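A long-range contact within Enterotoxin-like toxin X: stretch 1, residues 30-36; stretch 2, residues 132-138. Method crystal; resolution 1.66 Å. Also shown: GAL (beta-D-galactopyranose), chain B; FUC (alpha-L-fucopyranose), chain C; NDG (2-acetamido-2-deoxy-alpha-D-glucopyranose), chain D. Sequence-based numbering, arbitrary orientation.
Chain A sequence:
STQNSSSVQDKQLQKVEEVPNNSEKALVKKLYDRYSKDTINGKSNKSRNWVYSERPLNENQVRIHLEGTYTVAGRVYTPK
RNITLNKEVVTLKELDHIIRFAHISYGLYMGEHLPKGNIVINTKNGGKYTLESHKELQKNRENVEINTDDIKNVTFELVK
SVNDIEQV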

ATOM      1  N   LYS A  30     -12.232  -0.567  -9.904  1.00 25.94           N
ATOM      2  CA  LYS A  30     -12.354   0.691  -9.157  1.00 25.81           C
ATOM      3  C   LYS A  30     -11.158   0.899  -8.215  1.00 25.73           C
ATOM      4  O   LYS A  30     -10.585   2.000  -8.140  1.00 23.03           O
ATOM      5  CB  LYS A  30     -13.662   0.758  -8.368  1.00 26.58           C
ATOM      6  N   LEU A  31     -10.780  -0.157  -7.504  1.00 23.26           N
ATOM      7  CA  LEU A  31      -9.597  -0.109  -6.644  1.00 23.54           C
ATOM      8  C   LEU A  31      -8.343   0.059  -7.467  1.00 22.56           C
ATOM      9  O   LEU A  31      -7.506   0.903  -7.140  1.00 21.98           O
ATOM     10  CB  LEU A  31      -9.504  -1.361  -5.770  1.00 24.01           C
ATOM     11  CG  LEU A  31     -10.569  -1.415  -4.679  1.00 25.41           C
ATOM     12  CD1 LEU A  31     -10.751  -2.831  -4.134  1.00 26.54           C
ATOM     13  CD2 LEU A  31     -10.218  -0.486  -3.532  1.00 26.61           C
ATOM     14  N   TYR A  32      -8.219  -0.700  -8.558  1.00 22.07           N
ATOM     15  CA  TYR A  32      -7.066  -0.568  -9.419  1.00 22.41           C
ATOM     16  C   TYR A  32      -6.963   0.860  -9.988  1.00 23.57           C
ATOM     17  O   TYR A  32      -5.885   1.445 -10.010  1.00 21.80           O
ATOM     18  CB  TYR A  32      -7.068  -1.585 -10.558  1.00 25.07           C
ATOM     19  CG  TYR A  32      -5.874  -1.434 -11.461  1.00 25.54           C
ATOM     20  CD1 TYR A  32      -4.648  -2.017 -11.132  1.00 25.84           C
ATOM     21  CD2 TYR A  32      -5.941  -0.655 -12.621  1.00 27.18           C
ATOM     22  CE1 TYR A  32      -3.537  -1.852 -11.938  1.00 27.47           C
ATOM     23  CE2 TYR A  32      -4.834  -0.484 -13.427  1.00 27.35           C
ATOM     24  CZ  TYR A  32      -3.636  -1.083 -13.086  1.00 28.41           C
ATOM     25  OH  TYR A  32      -2.537  -0.917 -13.883  1.00 30.83           O
ATOM     26  N   ASP A  33      -8.081   1.413 -10.448  1.00 24.09           N
ATOM     27  CA  ASP A  33      -8.041   2.729 -11.104  1.00 25.41           C
ATOM     28  C   ASP A  33      -7.673   3.838 -10.130  1.00 24.29           C
ATOM     29  O   ASP A  33      -6.956   4.756 -10.503  1.00 24.51           O
ATOM     30  CB  ASP A  33      -9.367   3.054 -11.786  1.00 26.83           C
ATOM     31  CG  ASP A  33      -9.589   2.242 -13.045  1.00 28.18           C
ATOM     32  OD1 ASP A  33      -8.618   1.750 -13.663  1.00 28.83           O
ATOM     33  OD2 ASP A  33     -10.762   2.120 -13.425  1.00 31.88           O
ATOM     34  N   ARG A  34      -8.171   3.745  -8.907  1.00 22.59           N
ATOM     35  CA  ARG A  34      -7.820   4.695  -7.860  1.00 21.35           C
ATOM     36  C   ARG A  34      -6.353   4.585  -7.475  1.00 21.06           C
ATOM     37  O   ARG A  34      -5.610   5.565  -7.512  1.00 20.09           O
ATOM     38  CB  ARG A  34      -8.680   4.469  -6.620  1.00 21.26           C
ATOM     39  CG  ARG A  34      -8.233   5.319  -5.442  1.00 19.74           C
ATOM     40  CD  ARG A  34      -9.201   5.328  -4.303  1.00 19.96           C
ATOM     41  NE  ARG A  34      -8.637   6.027  -3.141  1.00 19.17           N
ATOM     42  CZ  ARG A  34      -9.335   6.485  -2.114  1.00 19.42           C
ATOM     43  NH1 ARG A  34      -8.721   7.124  -1.123  1.00 19.39           N
ATOM     44  NH2 ARG A  34     -10.660   6.333  -2.060  1.00 20.71           N
ATOM     45  N   TYR A  35      -5.931   3.381  -7.104  1.00 20.01           N
ATOM     46  CA  TYR A  35      -4.636   3.211  -6.445  1.00 18.69           C
ATOM     47  C   TYR A  35      -3.435   3.011  -7.375  1.00 19.40           C
ATOM     48  O   TYR A  35      -2.288   3.026  -6.907  1.00 19.28           O
ATOM     49  CB  TYR A  35      -4.760   2.078  -5.427  1.00 18.05           C
ATOM     50  CG  TYR A  35      -5.583   2.436  -4.215  1.00 17.39           C
ATOM     51  CD1 TYR A  35      -5.107   3.347  -3.282  1.00 16.87           C
ATOM     52  CD2 TYR A  35      -6.834   1.862  -3.978  1.00 17.24           C
ATOM     53  CE1 TYR A  35      -5.826   3.662  -2.149  1.00 16.66           C
ATOM     54  CE2 TYR A  35      -7.575   2.178  -2.832  1.00 16.48           C
ATOM     55  CZ  TYR A  35      -7.067   3.080  -1.913  1.00 16.40           C
ATOM     56  OH  TYR A  35      -7.767   3.405  -0.765  1.00 16.02           O
ATOM     57  N   SER A  36      -3.673   2.821  -8.684  1.00 19.43           N
ATOM     58  CA  SER A  36      -2.595   2.665  -9.660  1.00 19.74           C
ATOM     59  C   SER A  36      -2.022   3.993 -10.151  1.00 19.45           C
ATOM     60  O   SER A  36      -1.016   3.992 -10.848  1.00 20.30           O
ATOM     61  CB  SER A  36      -3.053   1.850 -10.886  1.00 21.09           C
ATOM     62  OG  SER A  36      -4.131   2.482 -11.544  1.00 21.57           O
ATOM     63  N   GLU A 132      -8.070  -2.049   5.140  1.00 16.88           N
ATOM     64  CA  GLU A 132      -8.764  -3.230   4.635  1.00 17.57           C
ATOM     65  C   GLU A 132      -8.710  -3.265   3.111  1.00 18.40           C
ATOM     66  O   GLU A 132      -9.216  -2.354   2.447  1.00 19.42           O
ATOM     67  CB  GLU A 132     -10.210  -3.231   5.132  1.00 18.52           C
ATOM     68  CG  GLU A 132     -10.350  -3.227   6.628  1.00 19.49           C
ATOM     69  CD  GLU A 132     -11.790  -3.437   7.059  1.00 22.21           C
ATOM     70  OE1 GLU A 132     -12.264  -4.578   6.897  1.00 22.43           O
ATOM     71  OE2 GLU A 132     -12.431  -2.473   7.538  1.00 22.08           O
ATOM     72  N   SER A 133      -8.127  -4.331   2.547  1.00 17.36           N
ATOM     73  CA  SER A 133      -7.768  -4.342   1.137  1.00 17.62           C
ATOM     74  C   SER A 133      -8.913  -4.496   0.156  1.00 17.16           C
ATOM     75  O   SER A 133      -8.755  -4.220  -1.007  1.00 17.18           O
ATOM     76  CB  SER A 133      -6.724  -5.424   0.850  1.00 18.44           C
ATOM     77  OG  SER A 133      -7.279  -6.721   1.033  1.00 18.20           O
ATOM     78  N   HIS A 134     -10.052  -4.989   0.627  1.00 19.01           N
ATOM     79  CA  HIS A 134     -11.173  -5.327  -0.245  1.00 20.08           C
ATOM     80  C   HIS A 134     -12.029  -4.113  -0.651  1.00 21.48           C
ATOM     81  O   HIS A 134     -12.931  -4.248  -1.490  1.00 21.75           O
ATOM     82  CB  HIS A 134     -12.051  -6.400   0.436  1.00 19.81           C
ATOM     83  CG  HIS A 134     -12.790  -5.912   1.635  1.00 20.46           C
ATOM     84  ND1 HIS A 134     -12.220  -5.810   2.886  1.00 19.88           N
ATOM     85  CD2 HIS A 134     -14.069  -5.481   1.769  1.00 20.39           C
ATOM     86  CE1 HIS A 134     -13.119  -5.367   3.741  1.00 20.66           C
ATOM     87  NE2 HIS A 134     -14.245  -5.146   3.083  1.00 20.32           N
ATOM     88  N   LYS A 135     -11.747  -2.945  -0.072  1.00 21.22           N
ATOM     89  CA  LYS A 135     -12.519  -1.750  -0.326  1.00 21.67           C
ATOM     90  C   LYS A 135     -11.617  -0.518  -0.206  1.00 22.36           C
ATOM     91  O   LYS A 135     -10.511  -0.599   0.323  1.00 20.28           O
ATOM     92  CB  LYS A 135     -13.690  -1.655   0.667  1.00 22.03           C
ATOM     93  CG  LYS A 135     -13.292  -1.587   2.128  1.00 22.55           C
ATOM     94  CD  LYS A 135     -14.472  -1.557   3.081  1.00 23.02           C
ATOM     95  CE  LYS A 135     -13.998  -1.417   4.517  1.00 24.01           C
ATOM     96  NZ  LYS A 135     -15.081  -1.543   5.532  1.00 24.67           N
ATOM     97  N   GLU A 136     -12.119   0.618  -0.677  1.00 22.52           N
ATOM     98  CA  GLU A 136     -11.376   1.876  -0.587  1.00 22.91           C
ATOM     99  C   GLU A 136     -11.247   2.329   0.862  1.00 20.68           C
ATOM    100  O   GLU A 136     -12.005   1.921   1.728  1.00 19.41           O
ATOM    101  CB  GLU A 136     -12.067   2.964  -1.434  1.00 24.21           C
ATOM    102  CG  GLU A 136     -12.067   2.651  -2.910  1.00 26.49           C
ATOM    103  CD  GLU A 136     -12.768   3.713  -3.750  1.00 30.74           C
ATOM    104  OE1 GLU A 136     -12.533   4.914  -3.515  1.00 28.34           O
ATOM    105  OE2 GLU A 136     -13.546   3.340  -4.659  1.00 32.95           O
ATOM    106  N   LEU A 137     -10.253   3.172   1.141  1.00 20.17           N
ATOM    107  CA  LEU A 137     -10.182   3.844   2.438  1.00 19.20           C
ATOM    108  C   LEU A 137     -11.477   4.613   2.685  1.00 20.01           C
ATOM    109  O   LEU A 137     -11.964   5.303   1.780  1.00 20.78           O
ATOM    110  CB  LEU A 137      -9.025   4.849   2.436  1.00 19.04           C
ATOM    111  CG  LEU A 137      -8.712   5.622   3.711  1.00 18.85           C
ATOM    112  CD1 LEU A 137      -8.159   4.715   4.789  1.00 19.09           C
ATOM    113  CD2 LEU A 137      -7.721   6.748   3.399  1.00 18.75           C
ATOM    114  N   GLN A 138     -11.989   4.540   3.904  1.00 21.01           N
ATOM    115  CA  GLN A 138     -13.202   5.275   4.276  1.00 22.10           C
ATOM    116  C   GLN A 138     -12.918   6.784   4.230  1.00 23.23           C
ATOM    117  O   GLN A 138     -11.852   7.243   4.681  1.00 20.83           O
ATOM    118  CB  GLN A 138     -13.691   4.866   5.653  1.00 22.54           C
ATOM    119  CG  GLN A 138     -14.093   3.389   5.763  1.00 22.46           C
ATOM    120  CD  GLN A 138     -13.017   2.520   6.430  1.00 23.02           C
ATOM    121  OE1 GLN A 138     -11.837   2.583   6.062  1.00 21.46           O
ATOM    122  NE2 GLN A 138     -13.423   1.701   7.397  1.00 22.18           N
TER
HETATM  123  C1  GAL B   2     -12.111   2.204  11.506  1.00 23.65           C
HETATM  124  C2  GAL B   2     -11.392   1.930  12.816  1.00 22.83           C
HETATM  125  C3  GAL B   2      -9.944   1.507  12.561  1.00 21.42           C
HETATM  126  C4  GAL B   2      -9.937   0.324  11.588  1.00 21.77           C
HETATM  127  C5  GAL B   2     -10.689   0.652  10.305  1.00 21.68           C
HETATM  128  C6  GAL B   2     -10.689  -0.548   9.369  1.00 20.67           C
HETATM  129  O2  GAL B   2     -11.435   3.075  13.664  1.00 21.57           O
HETATM  130  O3  GAL B   2      -9.330   1.180  13.820  1.00 20.52           O
HETATM  131  O4  GAL B   2     -10.505  -0.800  12.253  1.00 22.03           O
HETATM  132  O5  GAL B   2     -12.021   1.082  10.604  1.00 23.79           O
HETATM  133  O6  GAL B   2     -11.356  -0.273   8.136  1.00 19.60           O
HETATM  134  C1  FUC C   4     -15.986  -0.142  10.520  1.00 30.22           C
HETATM  135  C2  FUC C   4     -15.648  -1.426   9.766  1.00 30.23           C
HETATM  136  C3  FUC C   4     -14.259  -1.925  10.141  1.00 30.16           C
HETATM  137  C4  FUC C   4     -14.157  -2.106  11.642  1.00 31.25           C
HETATM  138  C5  FUC C   4     -14.476  -0.777  12.314  1.00 29.59           C
HETATM  139  C6  FUC C   4     -14.415  -0.852  13.829  1.00 29.11           C
HETATM  140  O2  FUC C   4     -15.664  -1.197   8.359  1.00 32.86           O
HETATM  141  O3  FUC C   4     -13.994  -3.145   9.442  1.00 29.80           O
HETATM  142  O4  FUC C   4     -15.073  -3.134  12.047  1.00 32.96           O
HETATM  143  O5  FUC C   4     -15.764  -0.303  11.920  1.00 28.47           O
HETATM  144  C1  NDG D   1     -16.718   4.387  10.087  1.00 34.18           C
HETATM  145  C2  NDG D   1     -16.342   3.028   9.516  1.00 34.68           C
HETATM  146  C3  NDG D   1     -15.521   2.245  10.540  1.00 31.45           C
HETATM  147  C4  NDG D   1     -14.261   3.064  10.833  1.00 28.96           C
HETATM  148  C5  NDG D   1     -14.645   4.470  11.325  1.00 29.84           C
HETATM  149  C6  NDG D   1     -13.426   5.365  11.487  1.00 29.79           C
HETATM  150  C7  NDG D   1     -17.650   1.768   7.858  1.00 38.85           C
HETATM  151  C8  NDG D   1     -18.940   1.039   7.599  1.00 40.03           C
HETATM  152  O5  NDG D   1     -15.515   5.104  10.378  1.00 32.25           O
HETATM  153  O3  NDG D   1     -15.191   0.945  10.020  1.00 31.43           O
HETATM  154  O4  NDG D   1     -13.475   2.434  11.842  1.00 26.11           O
HETATM  155  O6  NDG D   1     -12.837   5.497  10.188  1.00 29.54           O
HETATM  156  O7  NDG D   1     -16.788   1.846   6.991  1.00 39.14           O
HETATM  157  N2  NDG D   1     -17.526   2.298   9.078  1.00 37.18           N
HETATM  158  O1  NDG D   1     -17.447   4.225  11.304  1.00 38.22           O
HETATM  159  O   HOH W   1     -10.924   7.586   0.641  1.00 25.73           O

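How does a helix reach a segment without a regular helix or strand that lies more than a hundred residues away in sequence? It does so through the side chains of Leu31, Arg34 and Tyr35, which lie on one side of the helix, while Tyr32 and Asp33 stay out of reach. The nearest CA atoms, those of Leu31 and Glu136, are 6.6 Å apart, and side chains make the contacts from the helix.

What does the extended form of Arg34 achieve? Its CA-to-CB bond points toward the other stretch, and chi1 to chi3 are all t, so the chain runs out almost straight and carries the guanidinium to Glu136. There Arg34 NH2 donates to Glu136 OE1 at 2.8 Å, a hydrogen bond within a salt bridge, with the carboxylate oxygen at the guanidinium edge, near its plane, where the N-H bonds point. Glu136 sets off sideways; its m, t conformation carries the carboxylate to the helix. A water extends the link: it accepts from Arg34 NH1 at 2.9 Å and donates to Leu137 O at 2.8 Å, joining the side chain to the backbone beyond Glu136.

Why does a buried tyrosine place its hydroxyl against a backbone? The CA-to-CB bond of Tyr35 points toward the second stretch, and with chi1 at m its hydroxyl reaches Leu137 N, which donates to Tyr35 OH at 3.1 Å with a nearly straight angle of 167°. The amide nitrogen sits at the ring edge, near the ring plane, well placed for the hydroxyl oxygen to accept. A backbone amide with no regular strand partner within its stretch is thereby satisfied by a side chain from the helix.

What fills the space beside these polar links? Leu31 starts out sideways, but its m, t rotamer brings the branched end closer to the other stretch: CD1 lies 3.7 Å from His134 O, and CD2 3.6 Å from Glu136 N and 3.7 Å from Glu136 CG. The aliphatic part of Glu136 thus packs on leucine while its charged end pairs with Arg34.

Where do the side chains that turn away from the helix go? Those of Lys135 and Gln138 serve the bound sugars. Lys135, p at chi1 and t thereafter, extends its NZ to FUC O2 at 2.9 Å, and Gln138 NE2 donates to GAL O6 at 3.0 Å. Lys135 thus touches Leu31 through its backbone and the fucose through its side chain.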